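Local coordinates for fimbria adhesin protein (Klebsiella pneumoniae, PDB 3U4K) that binds human collagen V, through this jelly-roll receptor-binding domain, and so probably attaches fimbriated bacteria to host tissue, at residues A[77-82]-A[157-162]; A[92-97]-A[116-121]; A[107-112]-A[128-133]. All blocks are in the same frame, centred on the assembly; numbering follows the deposited sequence.

Contact 1: residues A[77-82]-A[157-162]; sequences LKSDAK and TEYGPG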
# COMPACT_ATOMS: atom_id res chain seq x y z
N LEU A 77 20.79 -6.50 -5.52
CA LEU A 77 19.92 -5.32 -5.38
C LEU A 77 19.06 -5.32 -4.12
O LEU A 77 18.56 -6.36 -3.69
CB LEU A 77 19.02 -5.16 -6.61
CG LEU A 77 19.62 -4.55 -7.88
CD1 LEU A 77 18.57 -4.53 -8.98
CD2 LEU A 77 20.16 -3.14 -7.64
N LYS A 78 18.89 -4.13 -3.56
CA LYS A 78 18.03 -3.91 -2.40
C LYS A 78 16.79 -3.11 -2.82
O LYS A 78 16.90 -1.94 -3.19
CB LYS A 78 18.81 -3.19 -1.30
CG LYS A 78 18.00 -2.77 -0.09
CD LYS A 78 18.80 -1.81 0.78
CE LYS A 78 17.96 -1.22 1.90
NZ LYS A 78 17.54 -2.26 2.88
N SER A 79 15.63 -3.75 -2.77
CA SER A 79 14.36 -3.09 -3.10
C SER A 79 13.61 -2.65 -1.86
O SER A 79 13.35 -3.46 -0.97
CB SER A 79 13.47 -4.01 -3.95
OG SER A 79 13.83 -3.94 -5.32
N ASP A 80 13.25 -1.37 -1.81
CA ASP A 80 12.54 -0.80 -0.66
C ASP A 80 11.03 -0.71 -0.89
O ASP A 80 10.58 -0.28 -1.95
CB ASP A 80 13.10 0.58 -0.32
CG ASP A 80 14.56 0.53 0.12
OD1 ASP A 80 15.28 1.53 -0.11
OD2 ASP A 80 14.98 -0.49 0.68
N ALA A 81 10.27 -1.13 0.11
CA ALA A 81 8.82 -0.95 0.13
C ALA A 81 8.50 0.33 0.91
O ALA A 81 8.72 0.39 2.12
CB ALA A 81 8.13 -2.15 0.77
N LYS A 82 8.00 1.33 0.19
CA LYS A 82 7.81 2.67 0.76
C LYS A 82 6.37 3.15 0.73
O LYS A 82 5.65 2.95 -0.25
CB LYS A 82 8.69 3.69 0.02
CG LYS A 82 10.14 3.69 0.44
CD LYS A 82 10.93 4.75 -0.32
CE LYS A 82 12.40 4.72 0.06
NZ LYS A 82 13.22 5.59 -0.82
N THR A 157 1.76 3.93 -2.27
CA THR A 157 2.79 2.90 -2.14
C THR A 157 3.77 2.94 -3.31
O THR A 157 3.37 3.17 -4.46
CB THR A 157 2.15 1.50 -1.99
OG1 THR A 157 1.96 1.21 -0.60
CG2 THR A 157 3.00 0.40 -2.65
N GLU A 158 5.05 2.72 -3.00
CA GLU A 158 6.09 2.61 -4.01
C GLU A 158 7.11 1.54 -3.62
O GLU A 158 7.70 1.59 -2.54
CB GLU A 158 6.78 3.96 -4.25
CG GLU A 158 5.97 4.90 -5.12
CD GLU A 158 6.66 6.23 -5.38
OE1 GLU A 158 7.73 6.49 -4.79
OE2 GLU A 158 6.11 7.02 -6.18
N TYR A 159 7.28 0.57 -4.51
CA TYR A 159 8.23 -0.51 -4.30
C TYR A 159 9.22 -0.60 -5.46
O TYR A 159 8.82 -0.55 -6.62
CB TYR A 159 7.50 -1.84 -4.13
CG TYR A 159 8.41 -3.03 -3.97
CD1 TYR A 159 9.16 -3.21 -2.81
CD2 TYR A 159 8.53 -3.98 -4.99
CE1 TYR A 159 10.00 -4.30 -2.66
CE2 TYR A 159 9.36 -5.08 -4.85
CZ TYR A 159 10.09 -5.24 -3.68
OH TYR A 159 10.92 -6.32 -3.53
N GLY A 160 10.49 -0.72 -5.12
CA GLY A 160 11.54 -0.82 -6.14
C GLY A 160 12.95 -0.63 -5.59
O GLY A 160 13.11 -0.24 -4.44
N PRO A 161 13.96 -0.91 -6.42
CA PRO A 161 15.37 -0.74 -6.05
C PRO A 161 15.89 0.65 -6.44
O PRO A 161 16.66 0.78 -7.39
CB PRO A 161 16.08 -1.84 -6.85
CG PRO A 161 15.20 -2.10 -8.03
CD PRO A 161 13.83 -1.52 -7.76
N GLY A 162 15.46 1.67 -5.71
CA GLY A 162 15.83 3.05 -6.02
C GLY A 162 14.99 3.64 -7.14
O GLY A 162 15.21 4.79 -7.54

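Contact 2: residues A[92-97]-A[116-121]; sequences ANKVYS and IYPDSY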
# COMPACT_ATOMS: atom_id res chain seq x y z
N ALA A 92 1.94 2.53 15.39
CA ALA A 92 2.38 1.20 15.80
C ALA A 92 1.94 0.12 14.81
O ALA A 92 0.99 0.32 14.04
CB ALA A 92 1.88 0.88 17.20
N ASN A 93 2.64 -1.02 14.82
CA ASN A 93 2.31 -2.19 13.99
C ASN A 93 2.12 -1.89 12.51
O ASN A 93 1.28 -2.51 11.84
CB ASN A 93 1.08 -2.91 14.55
CG ASN A 93 1.26 -3.34 15.99
OD1 ASN A 93 1.53 -2.52 16.86
ND2 ASN A 93 1.09 -4.63 16.24
N LYS A 94 2.90 -0.94 12.00
CA LYS A 94 2.88 -0.52 10.60
C LYS A 94 1.49 -0.07 10.12
O LYS A 94 1.09 -0.35 8.99
CB LYS A 94 3.47 -1.62 9.70
CG LYS A 94 4.93 -1.93 9.98
CD LYS A 94 5.50 -2.92 8.97
CE LYS A 94 6.82 -3.51 9.43
NZ LYS A 94 7.37 -4.46 8.42
N VAL A 95 0.77 0.62 11.01
CA VAL A 95 -0.52 1.21 10.69
C VAL A 95 -0.33 2.71 10.54
O VAL A 95 0.28 3.36 11.40
CB VAL A 95 -1.57 0.93 11.79
CG1 VAL A 95 -2.91 1.55 11.44
CG2 VAL A 95 -1.72 -0.57 12.02
N TYR A 96 -0.83 3.27 9.44
CA TYR A 96 -0.65 4.68 9.14
C TYR A 96 -1.92 5.47 9.41
O TYR A 96 -2.97 5.19 8.85
CB TYR A 96 -0.22 4.86 7.67
CG TYR A 96 1.23 4.55 7.41
CD1 TYR A 96 2.14 5.58 7.13
CD2 TYR A 96 1.71 3.24 7.44
CE1 TYR A 96 3.48 5.30 6.89
CE2 TYR A 96 3.05 2.96 7.20
CZ TYR A 96 3.93 3.99 6.93
OH TYR A 96 5.25 3.71 6.70
N SER A 97 -1.80 6.47 10.28
CA SER A 97 -2.91 7.36 10.61
C SER A 97 -3.21 8.31 9.45
O SER A 97 -2.36 8.54 8.59
CB SER A 97 -2.60 8.14 11.88
OG SER A 97 -1.43 8.92 11.71
N ILE A 116 4.94 -6.53 5.00
CA ILE A 116 4.06 -5.44 5.41
C ILE A 116 4.85 -4.14 5.34
O ILE A 116 5.95 -4.04 5.89
CB ILE A 116 3.50 -5.67 6.83
CG1 ILE A 116 2.70 -6.98 6.89
CG2 ILE A 116 2.62 -4.50 7.26
CD1 ILE A 116 2.60 -7.61 8.26
N TYR A 117 4.31 -3.16 4.62
CA TYR A 117 4.97 -1.87 4.41
C TYR A 117 5.08 -1.09 5.73
O TYR A 117 4.12 -1.07 6.50
CB TYR A 117 4.18 -1.04 3.40
CG TYR A 117 4.33 -1.45 1.95
CD1 TYR A 117 4.84 -0.56 1.02
CD2 TYR A 117 3.94 -2.72 1.50
CE1 TYR A 117 4.98 -0.91 -0.32
CE2 TYR A 117 4.07 -3.08 0.17
CZ TYR A 117 4.59 -2.17 -0.74
OH TYR A 117 4.72 -2.50 -2.07
N PRO A 118 6.24 -0.45 5.98
CA PRO A 118 7.44 -0.46 5.14
C PRO A 118 8.37 -1.65 5.42
O PRO A 118 8.35 -2.22 6.52
CB PRO A 118 8.12 0.85 5.51
CG PRO A 118 7.75 1.07 6.93
CD PRO A 118 6.40 0.44 7.14
N ASP A 119 9.17 -1.99 4.42
CA ASP A 119 10.17 -3.05 4.51
C ASP A 119 11.16 -2.93 3.35
O ASP A 119 11.06 -2.01 2.53
CB ASP A 119 9.50 -4.43 4.49
CG ASP A 119 10.27 -5.47 5.31
OD1 ASP A 119 11.30 -5.12 5.93
OD2 ASP A 119 9.82 -6.64 5.35
N SER A 120 12.12 -3.84 3.30
CA SER A 120 13.07 -3.91 2.18
C SER A 120 13.44 -5.35 1.87
O SER A 120 13.52 -6.18 2.77
CB SER A 120 14.32 -3.09 2.47
OG SER A 120 14.94 -3.53 3.67
N TYR A 121 13.64 -5.64 0.58
CA TYR A 121 14.02 -6.97 0.14
C TYR A 121 15.32 -6.96 -0.66
O TYR A 121 15.54 -6.09 -1.50
CB TYR A 121 12.89 -7.61 -0.69
CG TYR A 121 13.19 -9.02 -1.14
CD1 TYR A 121 13.29 -10.07 -0.22
CD2 TYR A 121 13.36 -9.31 -2.50
CE1 TYR A 121 13.56 -11.36 -0.64
CE2 TYR A 121 13.63 -10.60 -2.92
CZ TYR A 121 13.73 -11.62 -1.99
OH TYR A 121 14.00 -12.90 -2.41

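Contact 3: residues A[107-112]-A[128-133]; sequences FSRKGA and FRLAGS. Unlike the reference sequence in segment 128-133: Ala-131 (reference Val).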
# COMPACT_ATOMS: atom_id res chain seq x y z
N PHE A 107 -0.68 -1.52 4.52
CA PHE A 107 -0.44 -2.08 3.19
C PHE A 107 0.45 -3.30 3.33
O PHE A 107 1.50 -3.25 3.97
CB PHE A 107 0.24 -1.06 2.28
CG PHE A 107 -0.37 0.31 2.33
CD1 PHE A 107 -0.02 1.21 3.34
CD2 PHE A 107 -1.29 0.71 1.37
CE1 PHE A 107 -0.58 2.48 3.39
CE2 PHE A 107 -1.85 1.98 1.41
CZ PHE A 107 -1.50 2.86 2.42
N SER A 108 0.03 -4.40 2.71
CA SER A 108 0.77 -5.65 2.78
C SER A 108 0.83 -6.35 1.42
O SER A 108 -0.03 -6.13 0.57
CB SER A 108 0.17 -6.58 3.83
OG SER A 108 -1.13 -7.00 3.45
N ARG A 109 1.85 -7.18 1.25
CA ARG A 109 1.99 -7.99 0.05
C ARG A 109 2.22 -9.43 0.48
O ARG A 109 2.99 -9.68 1.40
CB ARG A 109 3.16 -7.48 -0.80
CG ARG A 109 3.20 -8.04 -2.21
CD ARG A 109 4.48 -7.62 -2.91
NE ARG A 109 4.82 -8.53 -4.01
CZ ARG A 109 5.96 -8.49 -4.69
NH1 ARG A 109 6.89 -7.59 -4.39
NH2 ARG A 109 6.17 -9.36 -5.67
N LYS A 110 1.54 -10.36 -0.18
CA LYS A 110 1.67 -11.77 0.16
C LYS A 110 1.84 -12.63 -1.10
O LYS A 110 1.11 -12.48 -2.07
CB LYS A 110 0.47 -12.25 0.98
CG LYS A 110 0.74 -13.51 1.79
CD LYS A 110 -0.27 -13.68 2.91
CE LYS A 110 0.04 -14.90 3.77
NZ LYS A 110 -0.17 -16.18 3.05
N GLY A 111 2.82 -13.53 -1.06
CA GLY A 111 3.14 -14.40 -2.18
C GLY A 111 4.51 -15.01 -1.97
O GLY A 111 4.85 -15.42 -0.86
N ALA A 112 5.30 -15.06 -3.04
CA ALA A 112 6.68 -15.54 -2.95
C ALA A 112 7.53 -14.61 -2.08
O ALA A 112 8.24 -15.08 -1.19
CB ALA A 112 7.28 -15.69 -4.34
N PHE A 128 15.21 -9.16 -13.38
CA PHE A 128 14.30 -9.17 -12.23
C PHE A 128 12.84 -9.09 -12.65
O PHE A 128 12.42 -8.15 -13.32
CB PHE A 128 14.64 -8.02 -11.28
CG PHE A 128 16.03 -8.09 -10.72
CD1 PHE A 128 16.28 -8.71 -9.50
CD2 PHE A 128 17.11 -7.52 -11.40
CE1 PHE A 128 17.56 -8.78 -8.98
CE2 PHE A 128 18.39 -7.59 -10.89
CZ PHE A 128 18.62 -8.21 -9.68
N ARG A 129 12.08 -10.11 -12.25
CA ARG A 129 10.63 -10.13 -12.45
C ARG A 129 9.91 -9.77 -11.16
O ARG A 129 10.52 -9.80 -10.08
CB ARG A 129 10.17 -11.53 -12.90
CG ARG A 129 10.70 -12.00 -14.24
CD ARG A 129 10.10 -13.35 -14.64
NE ARG A 129 10.49 -14.44 -13.74
CZ ARG A 129 9.69 -15.01 -12.83
NH1 ARG A 129 8.43 -14.60 -12.68
NH2 ARG A 129 10.15 -15.99 -12.08
N LEU A 130 8.63 -9.44 -11.27
CA LEU A 130 7.76 -9.31 -10.11
C LEU A 130 7.05 -10.63 -9.87
O LEU A 130 6.35 -11.14 -10.75
CB LEU A 130 6.75 -8.18 -10.28
CG LEU A 130 7.17 -6.79 -9.80
CD1 LEU A 130 6.14 -5.76 -10.21
CD2 LEU A 130 7.40 -6.77 -8.29
N ALA A 131 7.25 -11.17 -8.67
CA ALA A 131 6.66 -12.44 -8.27
C ALA A 131 5.16 -12.29 -8.10
O ALA A 131 4.70 -11.41 -7.37
CB ALA A 131 7.29 -12.93 -6.98
N GLY A 132 4.40 -13.13 -8.80
CA GLY A 132 2.94 -13.17 -8.65
C GLY A 132 2.57 -13.15 -7.18
O GLY A 132 3.08 -13.95 -6.39
N SER A 133 1.69 -12.22 -6.82
CA SER A 133 1.34 -12.02 -5.42
C SER A 133 -0.02 -11.34 -5.25
O SER A 133 -0.68 -10.97 -6.23
CB SER A 133 2.42 -11.19 -4.71
OG SER A 133 2.67 -9.98 -5.41

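Contact 1: residues A[77-82]-A[157-162]
Tyr-159 packs against Ala-81 and Ser-79 on the inner face of two antiparallel strands, 77-82 and 157-160, whose axes approach to 4.7 Å. This is the tight part. Tyr-159 CG is anti to the backbone N (chi1 177°); the ring beyond it meets Ala-81 CA at its edge, and CD1 stands 3.9 Å from Ala-81 CB. Farther out, Tyr-159 OH lies 3.5 Å from Ser-79 CB. Small residues suit these places because the ring comes close here, with Tyr-117 and Arg-109 touching it as well. Two backbone pairs hold the strands: Lys-82 N reaches Glu-158 O at 2.8 Å, whereas Asp-80 N approaches Gly-160 O, at 2.9 Å, from above the carbonyl plane. Pro-161, lacking an N-H, cannot continue the ladder; its CD instead lies 3.4 Å from Ser-79 OG.

The face bearing Asp-80, Lys-82 and Glu-158 is looser and polar. The extended chain of Lys-82 leads away, leaving NZ 6.8 Å from Glu-158 OE1, and Lys-78 NZ makes a long ion pair with Asp-80 OD2 and a weak hydrogen bond to Ser-120. Ala-81 and Tyr-159 inward, charged groups outward: such an antiparallel pair is typical of a jelly-roll sheet.

Contact 2: residues A[92-97]-A[116-121]
Lys-94 reaches from a type I' turn to the backbone of Ile-116, Tyr-117 and Pro-118, a link between a hairpin and a cis-proline bend of the jelly roll. The turn, a kind at home in two-residue hairpin connections, here lies within the link between strands 89-90 and 96-97; it is closed by Val-95 N bonding to Ala-92 O, and its two central residues, Asn-93 and Lys-94, both have positive phi, a left-handed backbone that asparagine tolerates well. The bend, with a cis peptide before Pro-118, lies between strands 115-116 and 119-125.

The polar part rests on one ammonium group. Lys-94 NZ donates to Ile-116 O at 2.9 Å and to Pro-118 O at 3.1 Å, so it joins the carbonyls on either side of Tyr-117 in sequence. Both bonds are moderately tilted from the carbonyl planes, and their C=O...N angles are 144° and 152°. A lysine suits the place because its chain, extended beyond CG, is long enough to span the gap and ends in several N-H groups. Asp-119 OD2, 4.5 Å from Lys-94 NZ, is beyond salt-bridge range, though its charge may still favour the ammonium group.

The apolar part follows the same chain. Lys-94 CD also touches two hydrocarbon groups, 3.7 Å from Ile-116 CG2 and 3.9 Å from Pro-118 CD, while its CB sits beside Tyr-117 O. Buried Tyr-96, whose side chain also touches Val-83, brings its ring edge to the proline: Tyr-96 OH lies 3.5 Å from Pro-118 CD, and CE2 is 4.2 Å from that same carbon.

Contact 3: residues A[107-112]-A[128-133]
Arg-109 lays the edge of its guanidinium against Ser-133 and Ala-131, where the jelly-roll strand 103-111 meets the chain leading into strand 133-141, its antiparallel neighbour. Arg-109 CG is anti to the backbone N (chi1 -166°), the chain is extended as far as NE, and its end comes near segment 128-133. NE donates to Ser-133 OG at 2.9 Å, and NH2 to Ala-131 O at 3.0 Å. The second bond lies close to the guanidinium plane and falls on a carbonyl lone pair. Ser-133 OG also gives its proton to Ala-131 O, at 3.2 Å, so that carbonyl accepts two bonds and the hydroxyl both accepts and donates. Arginine fits here because NE and NH2 offer N-H groups on one edge; their two bonds fix how the guanidinium is turned, and the Ser-133 to Ala-131 bond ties the acceptors to each other.

Gly-111, with phi 164° and psi -137°, takes a backbone shape that glycine accepts readily. Apolar contacts accompany these bonds. Leu-130 CD2 lies obliquely to the guanidinium, 3.9 Å from Arg-109 NH2, and belongs to a buried side chain that also touches Tyr-68. Ala-112 CB meets Ala-131 CB at 3.8 Å.

How the contacts relate
Contacts 1 and 2, with centres about 13 Å apart, both reach one sheet: strand 74-83 bonds to strand 154-160 on one side and to strand 119-125 on the other, where Ser-79 N lies 2.7 Å from Tyr-121 O. Strand 103-111 of contact 3, whose centre is about 12 Å from that of contact 1, belongs to the facing sheet. Tyr-159 and Arg-109 bridge the two, with CE2 of the first 3.6 Å from NH1 of the second. The centres of contacts 2 and 3 are about 16 Å apart, yet the contacts are joined through the backbone, Tyr-117 N lying 2.9 Å from Phe-107 O. Tyr-117, after which the chain changes sheets, thus touches parts of all three.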